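Local coordinates for bluetongue virus COAT protein VP7 (Bluetongue virus, PDB 1BVP) that forms trimeric capsomers that assemble on a VP3 scaffold to make up part of the inner capsid, the core, of the virus, at residues A[6-10]-A[99-105]; A[11-15]-A[64-69]; A[190-196]-A[240-244]; A[276-281]-A[327-332]. One frame throughout, in Å; residues are numbered along the deposited sequence.

Contact 1: residues A[6-10]-A[99-105]; sequences ARALT and IPFTTEA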
loop_
_atom_site.group_PDB
_atom_site.type_symbol
_atom_site.label_atom_id
_atom_site.label_comp_id
_atom_site.label_asym_id
_atom_site.label_seq_id
_atom_site.Cartn_x
_atom_site.Cartn_y
_atom_site.Cartn_z
ATOM N N ALA A 6 -1.685 -2.161 -25.422
ATOM C CA ALA A 6 -0.220 -2.199 -25.296
ATOM C C ALA A 6 0.439 -1.143 -26.236
ATOM O O ALA A 6 1.393 -0.426 -25.841
ATOM C CB ALA A 6 0.284 -3.603 -25.584
ATOM N N ARG A 7 -0.123 -0.978 -27.442
ATOM C CA ARG A 7 0.383 0.038 -28.371
ATOM C C ARG A 7 0.123 1.459 -27.919
ATOM O O ARG A 7 1.052 2.298 -27.935
ATOM C CB ARG A 7 -0.148 -0.164 -29.776
ATOM C CG ARG A 7 0.437 -1.404 -30.384
ATOM C CD ARG A 7 -0.117 -1.654 -31.755
ATOM N NE ARG A 7 0.382 -2.928 -32.262
ATOM C CZ ARG A 7 -0.401 -3.938 -32.623
ATOM N NH1 ARG A 7 -1.711 -3.811 -32.540
ATOM N NH2 ARG A 7 0.122 -5.087 -33.027
ATOM N N ALA A 8 -1.110 1.745 -27.507
ATOM C CA ALA A 8 -1.445 3.105 -27.045
ATOM C C ALA A 8 -0.530 3.507 -25.886
ATOM O O ALA A 8 0.055 4.602 -25.869
ATOM C CB ALA A 8 -2.856 3.168 -26.637
ATOM N N LEU A 9 -0.361 2.580 -24.952
ATOM C CA LEU A 9 0.487 2.767 -23.784
ATOM C C LEU A 9 1.940 3.041 -24.177
ATOM O O LEU A 9 2.601 3.944 -23.609
ATOM C CB LEU A 9 0.424 1.488 -22.974
ATOM C CG LEU A 9 0.606 1.488 -21.467
ATOM C CD1 LEU A 9 -0.389 2.463 -20.855
ATOM C CD2 LEU A 9 0.318 0.078 -20.998
ATOM N N THR A 10 2.448 2.222 -25.104
ATOM C CA THR A 10 3.808 2.358 -25.628
ATOM C C THR A 10 4.032 3.730 -26.245
ATOM O O THR A 10 5.011 4.411 -25.926
ATOM C CB THR A 10 4.081 1.348 -26.701
ATOM O OG1 THR A 10 4.061 0.042 -26.133
ATOM C CG2 THR A 10 5.453 1.595 -27.291
ATOM N N ILE A 99 3.204 -1.404 -35.754
ATOM C CA ILE A 99 3.584 -0.520 -34.640
ATOM C C ILE A 99 3.957 -1.455 -33.497
ATOM O O ILE A 99 3.141 -2.260 -33.040
ATOM C CB ILE A 99 2.459 0.370 -34.149
ATOM C CG1 ILE A 99 1.890 1.196 -35.303
ATOM C CG2 ILE A 99 2.996 1.261 -33.024
ATOM C CD1 ILE A 99 0.883 2.208 -34.856
ATOM N N PRO A 100 5.214 -1.400 -33.057
ATOM C CA PRO A 100 5.620 -2.292 -31.965
ATOM C C PRO A 100 5.223 -1.773 -30.561
ATOM O O PRO A 100 4.932 -0.588 -30.373
ATOM C CB PRO A 100 7.143 -2.367 -32.153
ATOM C CG PRO A 100 7.466 -0.936 -32.573
ATOM C CD PRO A 100 6.307 -0.490 -33.467
ATOM N N PHE A 101 5.093 -2.687 -29.608
ATOM C CA PHE A 101 4.798 -2.306 -28.229
ATOM C C PHE A 101 5.967 -2.814 -27.377
ATOM O O PHE A 101 6.682 -3.748 -27.774
ATOM C CB PHE A 101 3.452 -2.859 -27.753
ATOM C CG PHE A 101 3.266 -4.336 -27.983
ATOM C CD1 PHE A 101 3.822 -5.267 -27.109
ATOM C CD2 PHE A 101 2.519 -4.792 -29.058
ATOM C CE1 PHE A 101 3.632 -6.652 -27.314
ATOM C CE2 PHE A 101 2.317 -6.158 -29.277
ATOM C CZ PHE A 101 2.877 -7.095 -28.400
ATOM N N THR A 102 6.249 -2.139 -26.275
ATOM C CA THR A 102 7.351 -2.547 -25.429
ATOM C C THR A 102 7.025 -3.711 -24.470
ATOM O O THR A 102 5.869 -4.003 -24.167
ATOM C CB THR A 102 7.799 -1.378 -24.569
ATOM O OG1 THR A 102 6.687 -0.912 -23.792
ATOM C CG2 THR A 102 8.322 -0.253 -25.421
ATOM N N THR A 103 8.075 -4.363 -23.987
ATOM C CA THR A 103 7.960 -5.429 -23.009
ATOM C C THR A 103 7.179 -4.925 -21.763
ATOM O O THR A 103 6.304 -5.636 -21.276
ATOM C CB THR A 103 9.376 -5.912 -22.602
ATOM O OG1 THR A 103 9.943 -6.665 -23.673
ATOM C CG2 THR A 103 9.329 -6.780 -21.392
ATOM N N GLU A 104 7.466 -3.705 -21.288
ATOM C CA GLU A 104 6.768 -3.104 -20.140
ATOM C C GLU A 104 5.275 -3.007 -20.420
ATOM O O GLU A 104 4.458 -3.547 -19.674
ATOM C CB GLU A 104 7.262 -1.694 -19.842
ATOM C CG GLU A 104 8.718 -1.578 -19.414
ATOM C CD GLU A 104 9.751 -2.157 -20.432
ATOM O OE1 GLU A 104 9.679 -1.877 -21.668
ATOM O OE2 GLU A 104 10.663 -2.898 -19.966
ATOM N N ALA A 105 4.907 -2.376 -21.524
ATOM C CA ALA A 105 3.497 -2.239 -21.813
ATOM C C ALA A 105 2.802 -3.602 -21.953
ATOM O O ALA A 105 1.703 -3.817 -21.451
ATOM C CB ALA A 105 3.307 -1.406 -23.048
#
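Thr10 OG1 is gripped from two sides: it gives its hydrogen to Ala6 O, one turn earlier in its own helix, and receives the backbone N-H of Thr102 from the 99-105 segment. The first bond is 2.7 Å from Thr10 OG1 to Ala6 O, the second 3.1 Å from Thr102 N to Thr10 OG1, with an N-H...O angle of 157°. Threonine suits this place because its hydroxyl can donate and accept at once; chi1 of -66° lays OG1 beside the backbone N, back toward Ala6 O. That carbonyl oxygen also keeps its helical bond to Thr10 N, and the two donors reach it from opposite faces of its plane. The methyl branch of Thr10 meanwhile lies 3.9 Å, CG2 to CG2, from that of Thr102.

Nearer the start of the helix, the extended chain of Arg7 carries NE to within 2.9 Å of Ile99 O, meeting it at the guanidinium edge but tilted 18° out of plane; Arg7 NH1 goes on to Leu94 O, so the guanidinium holds one carbonyl of the 99-105 loop and one at the end of helix 90-94. The Phe101 ring has Arg7 CG at its edge, and Phe101 CG lies 3.9 Å from Ala6 CB. Small Ala105 lets the backbones come close, its CB 3.9 Å from Leu9 CD2. Thr102 also turns its own hydroxyl to Ala105 N, 3.2 Å from Thr102 OG1. This is a classic threonine N-cap, here starting helix 103-116 against the N-terminal helix in the helical domain of VP7, beside a second subunit.

Contact 2: residues A[11-15]-A[64-69]; sequences VMRAC and MCLDMM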
loop_
_atom_site.group_PDB
_atom_site.type_symbol
_atom_site.label_atom_id
_atom_site.label_comp_id
_atom_site.label_asym_id
_atom_site.label_seq_id
_atom_site.Cartn_x
_atom_site.Cartn_y
_atom_site.Cartn_z
ATOM N N VAL A 11 3.107 4.150 -27.104
ATOM C CA VAL A 11 3.213 5.453 -27.752
ATOM C C VAL A 11 3.150 6.616 -26.791
ATOM O O VAL A 11 3.922 7.590 -26.927
ATOM C CB VAL A 11 2.131 5.637 -28.792
ATOM C CG1 VAL A 11 2.213 7.004 -29.373
ATOM C CG2 VAL A 11 2.245 4.544 -29.855
ATOM N N MET A 12 2.217 6.545 -25.833
ATOM C CA MET A 12 2.077 7.628 -24.851
ATOM C C MET A 12 3.295 7.736 -23.964
ATOM O O MET A 12 3.751 8.846 -23.699
ATOM C CB MET A 12 0.848 7.472 -23.988
ATOM C CG MET A 12 -0.454 7.438 -24.742
ATOM S SD MET A 12 -1.819 7.620 -23.541
ATOM C CE MET A 12 -2.074 5.969 -23.031
ATOM N N ARG A 13 3.852 6.604 -23.521
ATOM C CA ARG A 13 5.040 6.692 -22.663
ATOM C C ARG A 13 6.239 7.268 -23.442
ATOM O O ARG A 13 7.081 7.957 -22.870
ATOM C CB ARG A 13 5.376 5.349 -22.001
ATOM C CG ARG A 13 4.260 4.743 -21.182
ATOM C CD ARG A 13 4.634 3.402 -20.482
ATOM N NE ARG A 13 5.344 3.620 -19.224
ATOM C CZ ARG A 13 6.571 3.161 -18.930
ATOM N NH1 ARG A 13 7.263 2.420 -19.804
ATOM N NH2 ARG A 13 7.142 3.485 -17.760
ATOM N N ALA A 14 6.286 7.020 -24.752
ATOM C CA ALA A 14 7.349 7.529 -25.623
ATOM C C ALA A 14 7.203 9.046 -25.737
ATOM O O ALA A 14 8.192 9.792 -25.689
ATOM C CB ALA A 14 7.233 6.896 -26.996
ATOM N N CYS A 15 5.970 9.518 -25.902
ATOM C CA CYS A 15 5.782 10.952 -26.013
ATOM C C CYS A 15 6.178 11.679 -24.724
ATOM O O CYS A 15 6.590 12.836 -24.769
ATOM C CB CYS A 15 4.338 11.278 -26.345
ATOM S SG CYS A 15 3.776 10.738 -27.929
ATOM N N MET A 64 -3.039 13.460 -30.322
ATOM C CA MET A 64 -2.801 12.128 -30.875
ATOM C C MET A 64 -2.864 11.130 -29.726
ATOM O O MET A 64 -3.413 10.046 -29.854
ATOM C CB MET A 64 -1.432 12.058 -31.555
ATOM C CG MET A 64 -1.122 10.670 -32.047
ATOM S SD MET A 64 0.533 10.436 -32.609
ATOM C CE MET A 64 1.546 10.643 -31.100
ATOM N N CYS A 65 -2.288 11.509 -28.597
ATOM C CA CYS A 65 -2.297 10.663 -27.420
ATOM C C CYS A 65 -3.719 10.508 -26.876
ATOM O O CYS A 65 -4.150 9.387 -26.540
ATOM C CB CYS A 65 -1.408 11.281 -26.392
ATOM S SG CYS A 65 0.305 11.051 -26.808
ATOM N N LEU A 66 -4.456 11.620 -26.828
ATOM C CA LEU A 66 -5.841 11.591 -26.385
ATOM C C LEU A 66 -6.643 10.629 -27.272
ATOM O O LEU A 66 -7.376 9.768 -26.776
ATOM C CB LEU A 66 -6.430 12.989 -26.438
ATOM C CG LEU A 66 -7.864 13.205 -25.931
ATOM C CD1 LEU A 66 -8.109 12.537 -24.600
ATOM C CD2 LEU A 66 -8.091 14.703 -25.804
ATOM N N ASP A 67 -6.457 10.719 -28.585
ATOM C CA ASP A 67 -7.168 9.827 -29.504
ATOM C C ASP A 67 -6.863 8.379 -29.227
ATOM O O ASP A 67 -7.746 7.524 -29.268
ATOM C CB ASP A 67 -6.785 10.108 -30.963
ATOM C CG ASP A 67 -7.669 11.148 -31.617
ATOM O OD1 ASP A 67 -8.781 11.415 -31.113
ATOM O OD2 ASP A 67 -7.252 11.699 -32.653
ATOM N N MET A 68 -5.587 8.105 -28.993
ATOM C CA MET A 68 -5.126 6.755 -28.744
ATOM C C MET A 68 -5.629 6.206 -27.432
ATOM O O MET A 68 -6.003 5.034 -27.361
ATOM C CB MET A 68 -3.613 6.715 -28.815
ATOM C CG MET A 68 -3.101 6.917 -30.226
ATOM S SD MET A 68 -1.333 6.719 -30.336
ATOM C CE MET A 68 -1.231 6.455 -32.078
ATOM N N MET A 69 -5.651 7.047 -26.398
ATOM C CA MET A 69 -6.163 6.657 -25.086
ATOM C C MET A 69 -7.678 6.333 -25.229
ATOM O O MET A 69 -8.108 5.233 -24.908
ATOM C CB MET A 69 -5.925 7.802 -24.103
ATOM C CG MET A 69 -6.367 7.569 -22.645
ATOM S SD MET A 69 -8.080 8.074 -22.334
ATOM C CE MET A 69 -8.734 6.669 -21.495
#
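Met12 reaches across to Cys65 and Met69 on the facing helix. At its root CB leaves the helix along the flank of the interface, and chi1 of -59° sets CG beside the backbone N. Met12 CG comes 4.2 Å from Cys65 SG. One bond further out, Met12 SD settles over the backbone of the other helix, 4.1 Å from Met69 CB and near the carbonyl of Cys65. The chain then bends about the CG-SD bond, chi3 -86°; beyond this pair of segments Met12 packs on Thr315 and Val319 of helix 304-323. An unbranched, flexible chain is well fitted to follow such a curved path between three helices.

One turn on, Cys15 and Cys65 point at each other, their SG atoms 3.7 Å apart, which is van der Waals contact and far too long for a disulfide. Cysteine is small enough to let two residues meet head-on here. Met64 approaches the same place from the side: its methyl, CE, lies 3.9 Å from Cys15 SG and 4.1 Å from Val11 CG1, and the Met64 and Val11 side chains cross at about a right angle. The same methyl of Val11, CG1, also meets Met68, whose extended chain brings its SD to 3.7 Å from Val11 CG1.

All the touching residues are buried and the contact is wholly apolar and sulfur-rich. The axes run almost antiparallel, at 156° and 10.2 Å apart, and residues spaced three or four along each helix supply the contacts, an arrangement characteristic of antiparallel packing in the core of a helical domain.

Contact 3: residues A[190-196]-A[240-244]; sequences RIENFAM and NAMVQ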
loop_
_atom_site.group_PDB
_atom_site.type_symbol
_atom_site.label_atom_id
_atom_site.label_comp_id
_atom_site.label_asym_id
_atom_site.label_seq_id
_atom_site.Cartn_x
_atom_site.Cartn_y
_atom_site.Cartn_z
ATOM N N ARG A 190 -9.792 -12.395 27.477
ATOM C CA ARG A 190 -10.668 -12.397 28.654
ATOM C C ARG A 190 -10.868 -10.914 28.982
ATOM O O ARG A 190 -9.879 -10.154 28.985
ATOM C CB ARG A 190 -9.965 -13.039 29.864
ATOM C CG ARG A 190 -10.232 -14.507 30.009
ATOM C CD ARG A 190 -9.395 -15.132 31.106
ATOM N NE ARG A 190 -8.016 -15.411 30.691
ATOM C CZ ARG A 190 -6.962 -14.772 31.196
ATOM N NH1 ARG A 190 -7.141 -13.829 32.137
ATOM N NH2 ARG A 190 -5.742 -15.032 30.731
ATOM N N ILE A 191 -12.114 -10.466 29.155
ATOM C CA ILE A 191 -12.337 -9.066 29.560
ATOM C C ILE A 191 -12.196 -9.128 31.093
ATOM O O ILE A 191 -13.084 -9.609 31.805
ATOM C CB ILE A 191 -13.726 -8.539 29.178
ATOM C CG1 ILE A 191 -13.955 -8.683 27.666
ATOM C CG2 ILE A 191 -13.838 -7.063 29.568
ATOM C CD1 ILE A 191 -15.324 -8.214 27.205
ATOM N N GLU A 192 -11.024 -8.729 31.573
ATOM C CA GLU A 192 -10.650 -8.787 32.981
ATOM C C GLU A 192 -11.485 -7.954 33.943
ATOM O O GLU A 192 -11.600 -8.328 35.105
ATOM C CB GLU A 192 -9.165 -8.427 33.114
ATOM C CG GLU A 192 -8.448 -9.013 34.303
ATOM C CD GLU A 192 -8.689 -10.501 34.460
ATOM O OE1 GLU A 192 -8.797 -11.238 33.447
ATOM O OE2 GLU A 192 -8.773 -10.943 35.626
ATOM N N ASN A 193 -12.070 -6.848 33.483
ATOM C CA ASN A 193 -12.878 -5.979 34.345
ATOM C C ASN A 193 -14.018 -5.462 33.510
ATOM O O ASN A 193 -13.773 -4.725 32.560
ATOM C CB ASN A 193 -12.035 -4.785 34.805
ATOM C CG ASN A 193 -12.647 -4.030 35.981
ATOM O OD1 ASN A 193 -12.762 -2.800 35.960
ATOM N ND2 ASN A 193 -12.938 -4.747 37.048
ATOM N N PHE A 194 -15.241 -5.892 33.809
ATOM C CA PHE A 194 -16.416 -5.450 33.058
ATOM C C PHE A 194 -17.545 -4.921 33.951
ATOM O O PHE A 194 -17.530 -5.092 35.153
ATOM C CB PHE A 194 -16.950 -6.575 32.170
ATOM C CG PHE A 194 -17.347 -7.822 32.922
ATOM C CD1 PHE A 194 -16.383 -8.741 33.332
ATOM C CD2 PHE A 194 -18.697 -8.126 33.134
ATOM C CE1 PHE A 194 -16.752 -9.958 33.934
ATOM C CE2 PHE A 194 -19.081 -9.338 33.731
ATOM C CZ PHE A 194 -18.113 -10.255 34.127
ATOM N N ALA A 195 -18.526 -4.283 33.342
ATOM C CA ALA A 195 -19.646 -3.710 34.042
ATOM C C ALA A 195 -20.805 -4.667 34.052
ATOM O O ALA A 195 -21.145 -5.239 33.009
ATOM C CB ALA A 195 -20.076 -2.416 33.375
ATOM N N MET A 196 -21.414 -4.835 35.231
ATOM C CA MET A 196 -22.586 -5.693 35.378
ATOM C C MET A 196 -23.780 -4.823 34.980
ATOM O O MET A 196 -23.645 -3.596 34.916
ATOM C CB MET A 196 -22.665 -6.202 36.798
ATOM C CG MET A 196 -21.718 -7.358 37.073
ATOM S SD MET A 196 -22.232 -8.921 36.215
ATOM C CE MET A 196 -24.092 -8.580 35.746
ATOM N N ASN A 240 -19.662 -15.078 36.668
ATOM C CA ASN A 240 -19.919 -14.620 35.302
ATOM C C ASN A 240 -18.573 -14.293 34.638
ATOM O O ASN A 240 -17.599 -13.876 35.307
ATOM C CB ASN A 240 -20.757 -13.351 35.263
ATOM C CG ASN A 240 -21.970 -13.440 36.099
ATOM O OD1 ASN A 240 -21.970 -12.950 37.216
ATOM N ND2 ASN A 240 -23.011 -14.068 35.589
ATOM N N ALA A 241 -18.545 -14.458 33.318
ATOM C CA ALA A 241 -17.354 -14.194 32.530
ATOM C C ALA A 241 -17.693 -13.461 31.244
ATOM O O ALA A 241 -18.835 -13.511 30.758
ATOM C CB ALA A 241 -16.646 -15.504 32.202
ATOM N N MET A 242 -16.712 -12.718 30.736
ATOM C CA MET A 242 -16.848 -12.016 29.458
ATOM C C MET A 242 -15.597 -12.210 28.606
ATOM O O MET A 242 -14.467 -12.162 29.130
ATOM C CB MET A 242 -17.094 -10.536 29.662
ATOM C CG MET A 242 -18.518 -10.246 29.852
ATOM S SD MET A 242 -18.861 -8.521 29.762
ATOM C CE MET A 242 -19.547 -8.442 28.047
ATOM N N VAL A 243 -15.774 -12.531 27.326
ATOM C CA VAL A 243 -14.598 -12.646 26.459
ATOM C C VAL A 243 -14.800 -11.755 25.257
ATOM O O VAL A 243 -15.968 -11.518 24.869
ATOM C CB VAL A 243 -14.332 -14.105 25.957
ATOM C CG1 VAL A 243 -14.261 -15.057 27.119
ATOM C CG2 VAL A 243 -15.383 -14.546 24.977
ATOM N N GLN A 244 -13.713 -11.135 24.767
ATOM C CA GLN A 244 -13.834 -10.365 23.512
ATOM C C GLN A 244 -13.171 -11.162 22.419
ATOM O O GLN A 244 -12.206 -11.902 22.665
ATOM C CB GLN A 244 -13.254 -8.969 23.546
ATOM C CG GLN A 244 -11.812 -8.856 23.293
ATOM C CD GLN A 244 -11.391 -7.400 23.243
ATOM O OE1 GLN A 244 -12.243 -6.526 23.278
ATOM N NE2 GLN A 244 -10.081 -7.131 23.163
#
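Asn240 begins the 240-244 segment by meeting Phe194 with its backbone: Asn240 O lies in the plane of the ring, at its edge, 3.8 Å from Phe194 CZ. Its side chain leads toward Met196, whose SD is 4.2 Å from Asn240 OD1. Ala241 turns its methyl away, while its backbone bonds to Leu163.

Met242 carries most of the contact. Its CB touches Ile191 CD1 at 3.8 Å, and its CG stands over the centre of the Phe194 ring, 4.0 Å from the centroid and only 12° off the normal, a CH-pi contact. Its SD is likewise 4.0 Å from that centroid but oblique, completing a Met-aromatic pair. The ring is brought there by chi1 of 59°, which swings Phe194 CG between the backbone N and carbonyl carbon. A long, polarisable side chain can cover both the aromatic face and the branched Ile191. From the same residue, Met242 O accepts the N-H of Ile191 at 2.9 Å and 168°, although the donor stands above the carbonyl plane.

Val243 pairs with Arg190 as an antiparallel non-hydrogen-bonded pair, CA atoms 4.5 Å apart, and both side chains lie on one face of the sheet. Arg190 sends NH1 to Glu134 of a second subunit. Gln244 closes the walk with its CB 4.2 Å from Ile191 CG1. Strand 241-252 thus runs between strands 158-163 and 183-195; beyond residues 190-193 the sheet continues by parallel pairing into the second subunit, while Phe194 bonds to strand 201-203.

Contact 4: residues A[276-281]-A[327-332]; sequences HTWHGL and FAIHGV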
loop_
_atom_site.group_PDB
_atom_site.type_symbol
_atom_site.label_atom_id
_atom_site.label_comp_id
_atom_site.label_asym_id
_atom_site.label_seq_id
_atom_site.Cartn_x
_atom_site.Cartn_y
_atom_site.Cartn_z
ATOM N N HIS A 276 -7.412 23.617 -14.616
ATOM C CA HIS A 276 -8.795 23.509 -15.054
ATOM C C HIS A 276 -9.057 22.700 -16.279
ATOM O O HIS A 276 -10.113 22.079 -16.391
ATOM C CB HIS A 276 -9.421 24.881 -15.213
ATOM C CG HIS A 276 -9.511 25.638 -13.927
ATOM N ND1 HIS A 276 -8.518 26.498 -13.500
ATOM C CD2 HIS A 276 -10.437 25.604 -12.936
ATOM C CE1 HIS A 276 -8.827 26.958 -12.298
ATOM N NE2 HIS A 276 -9.984 26.431 -11.935
ATOM N N THR A 277 -8.102 22.693 -17.198
ATOM C CA THR A 277 -8.269 21.939 -18.428
ATOM C C THR A 277 -8.180 20.437 -18.147
ATOM O O THR A 277 -9.062 19.653 -18.550
ATOM C CB THR A 277 -7.246 22.419 -19.475
ATOM O OG1 THR A 277 -7.467 23.817 -19.726
ATOM C CG2 THR A 277 -7.397 21.646 -20.777
ATOM N N TRP A 278 -7.173 20.031 -17.384
ATOM C CA TRP A 278 -7.044 18.624 -17.089
ATOM C C TRP A 278 -8.258 18.168 -16.286
ATOM O O TRP A 278 -8.845 17.097 -16.516
ATOM C CB TRP A 278 -5.787 18.380 -16.293
ATOM C CG TRP A 278 -5.761 16.993 -15.794
ATOM C CD1 TRP A 278 -5.964 16.569 -14.509
ATOM C CD2 TRP A 278 -5.652 15.827 -16.591
ATOM N NE1 TRP A 278 -6.010 15.202 -14.466
ATOM C CE2 TRP A 278 -5.824 14.718 -15.733
ATOM C CE3 TRP A 278 -5.438 15.610 -17.960
ATOM C CZ2 TRP A 278 -5.786 13.403 -16.196
ATOM C CZ3 TRP A 278 -5.400 14.304 -18.430
ATOM C CH2 TRP A 278 -5.574 13.211 -17.544
ATOM N N HIS A 279 -8.607 18.987 -15.309
ATOM C CA HIS A 279 -9.735 18.703 -14.476
ATOM C C HIS A 279 -11.005 18.540 -15.342
ATOM O O HIS A 279 -11.741 17.534 -15.235
ATOM C CB HIS A 279 -9.843 19.817 -13.444
ATOM C CG HIS A 279 -10.866 19.544 -12.394
ATOM N ND1 HIS A 279 -10.795 18.450 -11.563
ATOM C CD2 HIS A 279 -12.049 20.151 -12.123
ATOM C CE1 HIS A 279 -11.896 18.385 -10.838
ATOM N NE2 HIS A 279 -12.671 19.407 -11.159
ATOM N N GLY A 280 -11.220 19.476 -16.265
ATOM C CA GLY A 280 -12.373 19.386 -17.159
ATOM C C GLY A 280 -12.337 18.166 -18.079
ATOM O O GLY A 280 -13.343 17.459 -18.252
ATOM N N LEU A 281 -11.173 17.921 -18.676
ATOM C CA LEU A 281 -10.962 16.806 -19.601
ATOM C C LEU A 281 -11.157 15.465 -18.896
ATOM O O LEU A 281 -11.857 14.571 -19.407
ATOM C CB LEU A 281 -9.529 16.877 -20.126
ATOM C CG LEU A 281 -9.027 16.431 -21.513
ATOM C CD1 LEU A 281 -7.739 15.665 -21.302
ATOM C CD2 LEU A 281 -10.010 15.605 -22.276
ATOM N N PHE A 327 -5.665 24.221 -24.625
ATOM C CA PHE A 327 -6.800 24.223 -25.509
ATOM C C PHE A 327 -8.041 24.456 -24.674
ATOM O O PHE A 327 -7.977 24.438 -23.444
ATOM C CB PHE A 327 -6.871 22.932 -26.306
ATOM C CG PHE A 327 -6.912 21.710 -25.467
ATOM C CD1 PHE A 327 -5.754 21.228 -24.860
ATOM C CD2 PHE A 327 -8.100 21.015 -25.292
ATOM C CE1 PHE A 327 -5.778 20.068 -24.091
ATOM C CE2 PHE A 327 -8.138 19.850 -24.525
ATOM C CZ PHE A 327 -6.979 19.380 -23.927
ATOM N N ALA A 328 -9.164 24.662 -25.349
ATOM C CA ALA A 328 -10.431 24.954 -24.694
ATOM C C ALA A 328 -11.391 23.787 -24.564
ATOM O O ALA A 328 -11.537 22.985 -25.489
ATOM C CB ALA A 328 -11.111 26.069 -25.430
ATOM N N ILE A 329 -12.081 23.733 -23.426
ATOM C CA ILE A 329 -13.084 22.695 -23.156
ATOM C C ILE A 329 -14.401 23.414 -22.835
ATOM O O ILE A 329 -14.410 24.430 -22.125
ATOM C CB ILE A 329 -12.634 21.791 -21.997
ATOM C CG1 ILE A 329 -11.449 20.942 -22.462
ATOM C CG2 ILE A 329 -13.759 20.893 -21.566
ATOM C CD1 ILE A 329 -10.833 20.114 -21.400
ATOM N N HIS A 330 -15.496 22.956 -23.428
ATOM C CA HIS A 330 -16.798 23.597 -23.204
ATOM C C HIS A 330 -17.168 23.665 -21.736
ATOM O O HIS A 330 -17.122 22.662 -21.019
ATOM C CB HIS A 330 -17.915 22.874 -23.962
ATOM C CG HIS A 330 -17.870 23.064 -25.445
ATOM N ND1 HIS A 330 -17.552 24.276 -26.035
ATOM C CD2 HIS A 330 -18.072 22.190 -26.460
ATOM C CE1 HIS A 330 -17.552 24.134 -27.352
ATOM N NE2 HIS A 330 -17.865 22.879 -27.637
ATOM N N GLY A 331 -17.507 24.862 -21.284
ATOM C CA GLY A 331 -17.904 25.015 -19.903
ATOM C C GLY A 331 -16.788 25.215 -18.906
ATOM O O GLY A 331 -17.053 25.441 -17.731
ATOM N N VAL A 332 -15.545 25.165 -19.359
ATOM C CA VAL A 332 -14.410 25.350 -18.471
ATOM C C VAL A 332 -13.886 26.764 -18.631
ATOM O O VAL A 332 -13.673 27.230 -19.739
ATOM C CB VAL A 332 -13.308 24.318 -18.784
ATOM C CG1 VAL A 332 -12.045 24.597 -17.966
ATOM C CG2 VAL A 332 -13.843 22.896 -18.538
#
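Thr277 and Phe327 meet methyl on ring: Thr277 CG2 stands 3.9 Å above the plane of the aromatic ring, displaced from its centre toward the rim. Phe327 gets there through chi1 of 56°, which folds its CG back between the backbone N and carbonyl carbon and swings the ring toward the helix. The edge of the same ring faces Leu281, with Phe327 CZ 4.3 Å from Leu281 CG.

Ile329 works differently. Its chain is straight beyond CB, chi2 175°, so that CD1 forms a narrow probe reaching the helix backbone beside the Leu281 N to Thr277 O hydrogen bond. The probe is flanked by Thr277 CG2 at 3.8 Å and Leu281 CB at 3.7 Å from Ile329 CD1.

Val332 straddles the helix surface with its two methyls: CG1 lies 3.8 Å from His276 CB, while CG2 lies 4.0 Å from Gly280 CA. At Gly280 a beta carbon would face Val332, and its absence makes room for Val332 CG2.

The 327-332 loop keeps its shape by a type II beta turn from Ile329 to Val332, closed by Val332 N to Ile329 O at 3.1 Å. Gly331, with its positive phi, takes the third position of the turn, where glycine is the usual choice. Following helix 304-323, this loop thus lays Phe327, Ile329 and Val332 against helix 276-286 in the helical part of VP7.

Contacts 1, 2 and 4 belong to the helical part of the subunit, formed by both ends of the chain, whereas contact 3 lies in the beta-rich part, its centre about 60 Å from theirs. Contacts 1 and 2 share helix 2-15 and are buried, yet one is tied by two hydrogen bonds as well as apolar contacts, the other purely apolar between helices. Contact 3, resting on strand pairing, is largely buried, with Arg190, Met196 and Asn240 partly exposed. Contact 4 is only partly buried, a loop lying on a helix, and meets contact 2 where Leu66 packs on Leu281. Contacts 1 and 3 both reach the second subunit, so both parts take part in the trimer.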